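Local coordinates for protein transcription initiation factor tfiid subunit 72/90-100 KDA (Encephalitozoon cuniculi, PDB 2J4B) that forms the N-terminal domain of TAF5, a subunit of the TFIID and SAGA complexes, and is probably involved in regulating RNA polymerase II transcription initiation, at residues L33-F38 against S69-Q74; H40-L45 against S77-Q82. All blocks are in the same frame, centred on the assembly; numbering follows the deposited sequence.

Interaction 1 (L33-F38 against S69-Q74)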
loop_
_atom_site.group_PDB
_atom_site.type_symbol
_atom_site.label_atom_id
_atom_site.label_comp_id
_atom_site.label_asym_id
_atom_site.label_seq_id
_atom_site.Cartn_x
_atom_site.Cartn_y
_atom_site.Cartn_z
ATOM N N LEU A 33 5.387 2.611 -3.325
ATOM C CA LEU A 33 4.946 2.131 -2.030
ATOM C C LEU A 33 3.434 2.255 -1.836
ATOM O O LEU A 33 2.842 1.467 -1.110
ATOM C CB LEU A 33 5.677 2.892 -0.919
ATOM C CG LEU A 33 5.306 2.536 0.525
ATOM C CD1 LEU A 33 5.427 1.031 0.852
ATOM C CD2 LEU A 33 6.141 3.347 1.520
ATOM N N LEU A 34 2.798 3.249 -2.446
ATOM C CA LEU A 34 1.371 3.451 -2.195
ATOM C C LEU A 34 0.460 2.378 -2.810
ATOM O O LEU A 34 -0.641 2.164 -2.312
ATOM C CB LEU A 34 0.918 4.829 -2.642
ATOM C CG LEU A 34 1.600 6.038 -1.985
ATOM C CD1 LEU A 34 1.065 7.348 -2.645
ATOM C CD2 LEU A 34 1.475 6.056 -0.434
ATOM N N TYR A 35 0.901 1.703 -3.871
ATOM C CA TYR A 35 0.030 0.741 -4.557
ATOM C C TYR A 35 -0.242 -0.522 -3.745
ATOM O O TYR A 35 -1.412 -0.864 -3.521
ATOM C CB TYR A 35 0.568 0.333 -5.935
ATOM C CG TYR A 35 -0.271 -0.767 -6.582
ATOM C CD1 TYR A 35 -1.606 -0.553 -6.894
ATOM C CD2 TYR A 35 0.260 -2.008 -6.852
ATOM C CE1 TYR A 35 -2.360 -1.524 -7.476
ATOM C CE2 TYR A 35 -0.490 -2.997 -7.443
ATOM C CZ TYR A 35 -1.803 -2.754 -7.761
ATOM O OH TYR A 35 -2.579 -3.747 -8.346
ATOM N N PRO A 36 0.827 -1.240 -3.340
ATOM C CA PRO A 36 0.641 -2.400 -2.459
ATOM C C PRO A 36 0.015 -2.034 -1.118
ATOM O O PRO A 36 -0.815 -2.769 -0.622
ATOM C CB PRO A 36 2.062 -2.947 -2.278
ATOM C CG PRO A 36 2.962 -1.830 -2.660
ATOM C CD PRO A 36 2.244 -1.044 -3.683
ATOM N N LEU A 37 0.385 -0.902 -0.545
ATOM C CA LEU A 37 -0.248 -0.460 0.686
ATOM C C LEU A 37 -1.760 -0.256 0.495
ATOM O O LEU A 37 -2.567 -0.660 1.336
ATOM C CB LEU A 37 0.380 0.846 1.149
ATOM C CG LEU A 37 -0.230 1.473 2.407
ATOM C CD1 LEU A 37 -0.472 0.443 3.548
ATOM C CD2 LEU A 37 0.686 2.641 2.867
ATOM N N PHE A 38 -2.114 0.388 -0.617
ATOM C CA PHE A 38 -3.497 0.639 -1.014
ATOM C C PHE A 38 -4.354 -0.626 -1.108
ATOM O O PHE A 38 -5.424 -0.709 -0.525
ATOM C CB PHE A 38 -3.493 1.348 -2.366
ATOM C CG PHE A 38 -4.830 1.438 -3.027
ATOM C CD1 PHE A 38 -5.755 2.386 -2.628
ATOM C CD2 PHE A 38 -5.142 0.615 -4.099
ATOM C CE1 PHE A 38 -6.986 2.499 -3.278
ATOM C CE2 PHE A 38 -6.365 0.726 -4.768
ATOM C CZ PHE A 38 -7.282 1.666 -4.353
ATOM N N SER A 69 -3.773 0.562 -13.976
ATOM C CA SER A 69 -5.230 0.557 -14.084
ATOM C C SER A 69 -5.816 -0.831 -14.408
ATOM O O SER A 69 -6.924 -1.177 -13.965
ATOM C CB SER A 69 -5.672 1.588 -15.122
ATOM O OG SER A 69 -4.829 1.546 -16.244
ATOM N N GLU A 70 -5.063 -1.611 -15.177
ATOM C CA GLU A 70 -5.458 -2.963 -15.567
ATOM C C GLU A 70 -5.749 -3.802 -14.332
ATOM O O GLU A 70 -6.773 -4.483 -14.262
ATOM C CB GLU A 70 -4.331 -3.643 -16.351
ATOM C CG GLU A 70 -3.743 -2.836 -17.506
ATOM C CD GLU A 70 -4.315 -3.230 -18.838
ATOM O OE1 GLU A 70 -4.830 -4.360 -18.947
ATOM O OE2 GLU A 70 -4.238 -2.415 -19.782
ATOM N N GLU A 71 -4.832 -3.745 -13.365
ATOM C CA GLU A 71 -4.912 -4.564 -12.153
ATOM C C GLU A 71 -5.951 -4.008 -11.185
ATOM O O GLU A 71 -6.670 -4.767 -10.524
ATOM C CB GLU A 71 -3.547 -4.641 -11.460
ATOM C CG GLU A 71 -2.495 -5.421 -12.236
ATOM C CD GLU A 71 -2.076 -4.742 -13.538
ATOM O OE1 GLU A 71 -1.447 -3.666 -13.476
ATOM O OE2 GLU A 71 -2.370 -5.294 -14.620
ATOM N N ILE A 72 -6.027 -2.682 -11.107
ATOM C CA ILE A 72 -7.076 -2.019 -10.332
ATOM C C ILE A 72 -8.465 -2.540 -10.719
ATOM O O ILE A 72 -9.269 -2.873 -9.855
ATOM C CB ILE A 72 -7.048 -0.485 -10.519
ATOM C CG1 ILE A 72 -5.720 0.103 -10.025
ATOM C CG2 ILE A 72 -8.217 0.166 -9.789
ATOM C CD1 ILE A 72 -5.458 -0.109 -8.562
ATOM N N LYS A 73 -8.747 -2.625 -12.015
ATOM C CA LYS A 73 -10.059 -3.077 -12.471
ATOM C C LYS A 73 -10.297 -4.563 -12.216
ATOM O O LYS A 73 -11.440 -5.003 -12.173
ATOM C CB LYS A 73 -10.266 -2.760 -13.955
ATOM C CG LYS A 73 -11.707 -2.977 -14.421
ATOM C CD LYS A 73 -11.870 -2.728 -15.911
ATOM C CE LYS A 73 -13.291 -3.024 -16.344
ATOM N NZ LYS A 73 -13.728 -4.390 -15.904
ATOM N N GLN A 74 -9.235 -5.345 -12.047
ATOM C CA GLN A 74 -9.403 -6.720 -11.571
ATOM C C GLN A 74 -9.902 -6.727 -10.120
ATOM O O GLN A 74 -10.788 -7.507 -9.766
ATOM C CB GLN A 74 -8.100 -7.514 -11.684
ATOM C CG GLN A 74 -7.936 -8.307 -12.984
ATOM C CD GLN A 74 -6.711 -9.212 -12.950
ATOM O OE1 GLN A 74 -5.583 -8.748 -13.080
ATOM N NE2 GLN A 74 -6.932 -10.508 -12.752
#
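The rings of Tyr35 and Phe38 meet the same methyl group, Ile72 CD1, but in different ways. It lies in the plane of the Tyr35 ring, at the edge, with CE1 of Tyr35 3.6 Å from CD1 of Ile72. CD1 of Ile72 is 4.0 Å from CE2 of Phe38, oblique to that ring. Further along, the phenol oxygen OH of Tyr35 stands 3.4 Å from CB of Glu71, a van der Waals touch, as the partner is an aliphatic carbon; no hydrogen bond joins the segments. The Glu71 carboxylate plane is turned 87° to the Tyr35 ring. Both aromatic side chains hold CG anti to their backbone N (chi1 174° for Tyr35), which sends the rings out from helix 34-47 toward residues 69-74.

Two nearly parallel helices of this mainly helical NTD2 domain of TAF5 are joined here: the segment axes differ by 3° in direction yet run 12.6 Å apart. At that separation the contact is made by side-chain ends, and 144 Å² is buried, both sides summed. Ile72 contributes the end of its chain, while its CB points neither at nor away from the partner helix. Phe38 also meets three aromatic residues: His65 edge-to-face, and Phe57 and Phe58. Tyr35 also touches Lys68 and, on strand 98-103, Tyr98.

Interaction 2 (H40-L45 against S77-Q82)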
loop_
_atom_site.group_PDB
_atom_site.type_symbol
_atom_site.label_atom_id
_atom_site.label_comp_id
_atom_site.label_asym_id
_atom_site.label_seq_id
_atom_site.Cartn_x
_atom_site.Cartn_y
_atom_site.Cartn_z
ATOM N N HIS A 40 -3.616 -3.463 0.119
ATOM C CA HIS A 40 -3.598 -4.115 1.417
ATOM C C HIS A 40 -4.618 -3.518 2.379
ATOM O O HIS A 40 -5.213 -4.242 3.171
ATOM C CB HIS A 40 -2.194 -4.105 2.026
ATOM C CG HIS A 40 -1.376 -5.292 1.646
ATOM N ND1 HIS A 40 -1.748 -6.580 1.959
ATOM C CD2 HIS A 40 -0.208 -5.391 0.970
ATOM C CE1 HIS A 40 -0.841 -7.422 1.500
ATOM N NE2 HIS A 40 0.104 -6.724 0.892
ATOM N N ILE A 41 -4.790 -2.206 2.340
ATOM C CA ILE A 41 -5.850 -1.556 3.130
ATOM C C ILE A 41 -7.258 -1.986 2.681
ATOM O O ILE A 41 -8.125 -2.295 3.503
ATOM C CB ILE A 41 -5.711 -0.013 3.068
ATOM C CG1 ILE A 41 -4.418 0.407 3.800
ATOM C CG2 ILE A 41 -6.933 0.666 3.659
ATOM C CD1 ILE A 41 -4.012 1.845 3.551
ATOM N N TYR A 42 -7.463 -2.020 1.372
ATOM C CA TYR A 42 -8.695 -2.510 0.781
ATOM C C TYR A 42 -9.024 -3.937 1.217
ATOM O O TYR A 42 -10.139 -4.225 1.635
ATOM C CB TYR A 42 -8.546 -2.466 -0.724
ATOM C CG TYR A 42 -9.770 -2.838 -1.527
ATOM C CD1 TYR A 42 -10.921 -2.044 -1.492
ATOM C CD2 TYR A 42 -9.760 -3.949 -2.367
ATOM C CE1 TYR A 42 -12.036 -2.361 -2.247
ATOM C CE2 TYR A 42 -10.884 -4.274 -3.131
ATOM C CZ TYR A 42 -12.014 -3.467 -3.062
ATOM O OH TYR A 42 -13.128 -3.770 -3.806
ATOM N N PHE A 43 -8.059 -4.840 1.096
ATOM C CA PHE A 43 -8.259 -6.218 1.521
ATOM C C PHE A 43 -8.496 -6.323 3.033
ATOM O O PHE A 43 -9.240 -7.203 3.495
ATOM C CB PHE A 43 -7.058 -7.065 1.119
ATOM C CG PHE A 43 -7.042 -7.463 -0.338
ATOM C CD1 PHE A 43 -7.965 -6.957 -1.234
ATOM C CD2 PHE A 43 -6.072 -8.335 -0.811
ATOM C CE1 PHE A 43 -7.934 -7.323 -2.552
ATOM C CE2 PHE A 43 -6.037 -8.707 -2.147
ATOM C CZ PHE A 43 -6.956 -8.191 -3.013
ATOM N N ASP A 44 -7.877 -5.429 3.806
ATOM C CA ASP A 44 -8.024 -5.459 5.262
ATOM C C ASP A 44 -9.403 -4.953 5.740
ATOM O O ASP A 44 -9.963 -5.484 6.708
ATOM C CB ASP A 44 -6.892 -4.699 5.925
ATOM C CG ASP A 44 -5.689 -5.574 6.191
ATOM O OD1 ASP A 44 -5.900 -6.787 6.399
ATOM O OD2 ASP A 44 -4.527 -5.077 6.200
ATOM N N LEU A 45 -9.955 -3.956 5.052
ATOM C CA LEU A 45 -11.312 -3.490 5.325
ATOM C C LEU A 45 -12.361 -4.552 4.980
ATOM O O LEU A 45 -13.401 -4.678 5.663
ATOM C CB LEU A 45 -11.603 -2.192 4.561
ATOM C CG LEU A 45 -10.827 -0.951 5.038
ATOM C CD1 LEU A 45 -10.972 0.191 3.993
ATOM C CD2 LEU A 45 -11.230 -0.487 6.453
ATOM N N SER A 77 -13.905 -5.667 -8.705
ATOM C CA SER A 77 -14.995 -6.634 -8.542
ATOM C C SER A 77 -14.851 -7.504 -7.301
ATOM O O SER A 77 -15.683 -8.369 -7.064
ATOM C CB SER A 77 -15.101 -7.552 -9.779
ATOM O OG SER A 77 -14.230 -8.686 -9.687
ATOM N N ILE A 78 -13.798 -7.284 -6.519
ATOM C CA ILE A 78 -13.550 -8.054 -5.301
ATOM C C ILE A 78 -14.040 -7.307 -4.058
ATOM O O ILE A 78 -13.339 -6.423 -3.571
ATOM C CB ILE A 78 -12.047 -8.311 -5.142
ATOM C CG1 ILE A 78 -11.531 -9.145 -6.309
ATOM C CG2 ILE A 78 -11.734 -9.022 -3.816
ATOM C CD1 ILE A 78 -10.040 -9.305 -6.288
ATOM N N TYR A 79 -15.227 -7.669 -3.556
ATOM C CA TYR A 79 -15.852 -6.983 -2.411
ATOM C C TYR A 79 -15.815 -7.782 -1.109
ATOM O O TYR A 79 -15.764 -7.201 -0.033
ATOM C CB TYR A 79 -17.332 -6.656 -2.696
ATOM C CG TYR A 79 -17.578 -6.037 -4.041
ATOM C CD1 TYR A 79 -17.106 -4.762 -4.336
ATOM C CD2 TYR A 79 -18.276 -6.724 -5.027
ATOM C CE1 TYR A 79 -17.322 -4.190 -5.569
ATOM C CE2 TYR A 79 -18.494 -6.151 -6.272
ATOM C CZ TYR A 79 -18.007 -4.887 -6.532
ATOM O OH TYR A 79 -18.218 -4.313 -7.758
ATOM N N THR A 80 -15.882 -9.104 -1.200
ATOM C CA THR A 80 -16.005 -9.928 -0.008
ATOM C C THR A 80 -14.794 -10.810 0.201
ATOM O O THR A 80 -13.924 -10.905 -0.667
ATOM C CB THR A 80 -17.252 -10.811 -0.077
ATOM O OG1 THR A 80 -17.085 -11.792 -1.110
ATOM C CG2 THR A 80 -18.488 -9.955 -0.351
ATOM N N VAL A 81 -14.745 -11.441 1.367
ATOM C CA VAL A 81 -13.687 -12.373 1.711
ATOM C C VAL A 81 -13.682 -13.572 0.778
ATOM O O VAL A 81 -12.615 -14.058 0.410
ATOM C CB VAL A 81 -13.824 -12.869 3.182
ATOM C CG1 VAL A 81 -13.079 -14.196 3.399
ATOM C CG2 VAL A 81 -13.310 -11.811 4.127
ATOM N N GLN A 82 -14.864 -14.057 0.411
ATOM C CA GLN A 82 -14.972 -15.150 -0.545
ATOM C C GLN A 82 -14.345 -14.774 -1.894
ATOM O O GLN A 82 -13.733 -15.607 -2.541
ATOM C CB GLN A 82 -16.441 -15.548 -0.729
ATOM C CG GLN A 82 -16.739 -16.478 -1.914
ATOM C CD GLN A 82 -16.034 -17.819 -1.823
ATOM O OE1 GLN A 82 -15.521 -18.198 -0.762
ATOM N NE2 GLN A 82 -15.987 -18.537 -2.939
#
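A helical segment, residues 40-45 of helix 34-47, faces a loop that becomes helix only at Val81, and the backbones come nearest at Phe43 and Val81, whose CA atoms are 8.2 Å apart. From the helix, Tyr42 reaches across with its hydroxyl: OH of Tyr42 lies 2.7 Å from the carbonyl O of Ile78, a short but weak hydrogen bond. The oxygen of Ile78 also sits 3.3 Å from CZ of Tyr42, oblique to the ring, so the carbonyl lies beside the hydroxyl end of the phenol. Tyr42 gets there with CG anti to its backbone N (chi1 -175°).

The apolar half of the contact is looser. CG2 of Ile78 approaches CE1 of Phe43 at 4.4 Å, again oblique to the ring, while the Ile78 CB points toward the helix. Tyr79 touches marginally, through CD1, which is 4.1 Å from OH of Tyr42. Thr80 occupies the N-cap of helix 81-86, its OG1 making a weak hydrogen bond to the backbone N of His83, and Tyr79 N is hydrogen-bonded to ND1 of His83. This helix-to-loop contact of the TAF5 NTD2 domain thus fastens the N-capped connection between helices 69-75 and 81-86 to helix 34-47.

Around this joint, Phe58 of helix 51-61 meets the Tyr42 ring and Phe75, at the end of helix 69-75, meets Phe43. Helix 88-95 packs against both Phe43 and Ile78 through Ala90, and helix 8-21 is touched by Ile41, Asp44 and Leu45.

How the interactions relate
Interactions 1 and 2 lie with their centres 12 Å apart, and both start from helix 34-47, the first near its N-terminal end and the second from residues 40-45 beyond. Their partners also follow in order, helix 69-75 and then the loop leading into helix 81-86, so the segments alternate along the chain: 33-38, 40-45, 69-74, 77-82. No other touch joins the two contacts. Phe58 of helix 51-61 lies next to both, meeting Phe38 in one and Tyr42 in the other. Helix 34-47 is thus a shared surface on which helix 69-75 and the loop into helix 81-86 pack one after the other within the NTD2 domain.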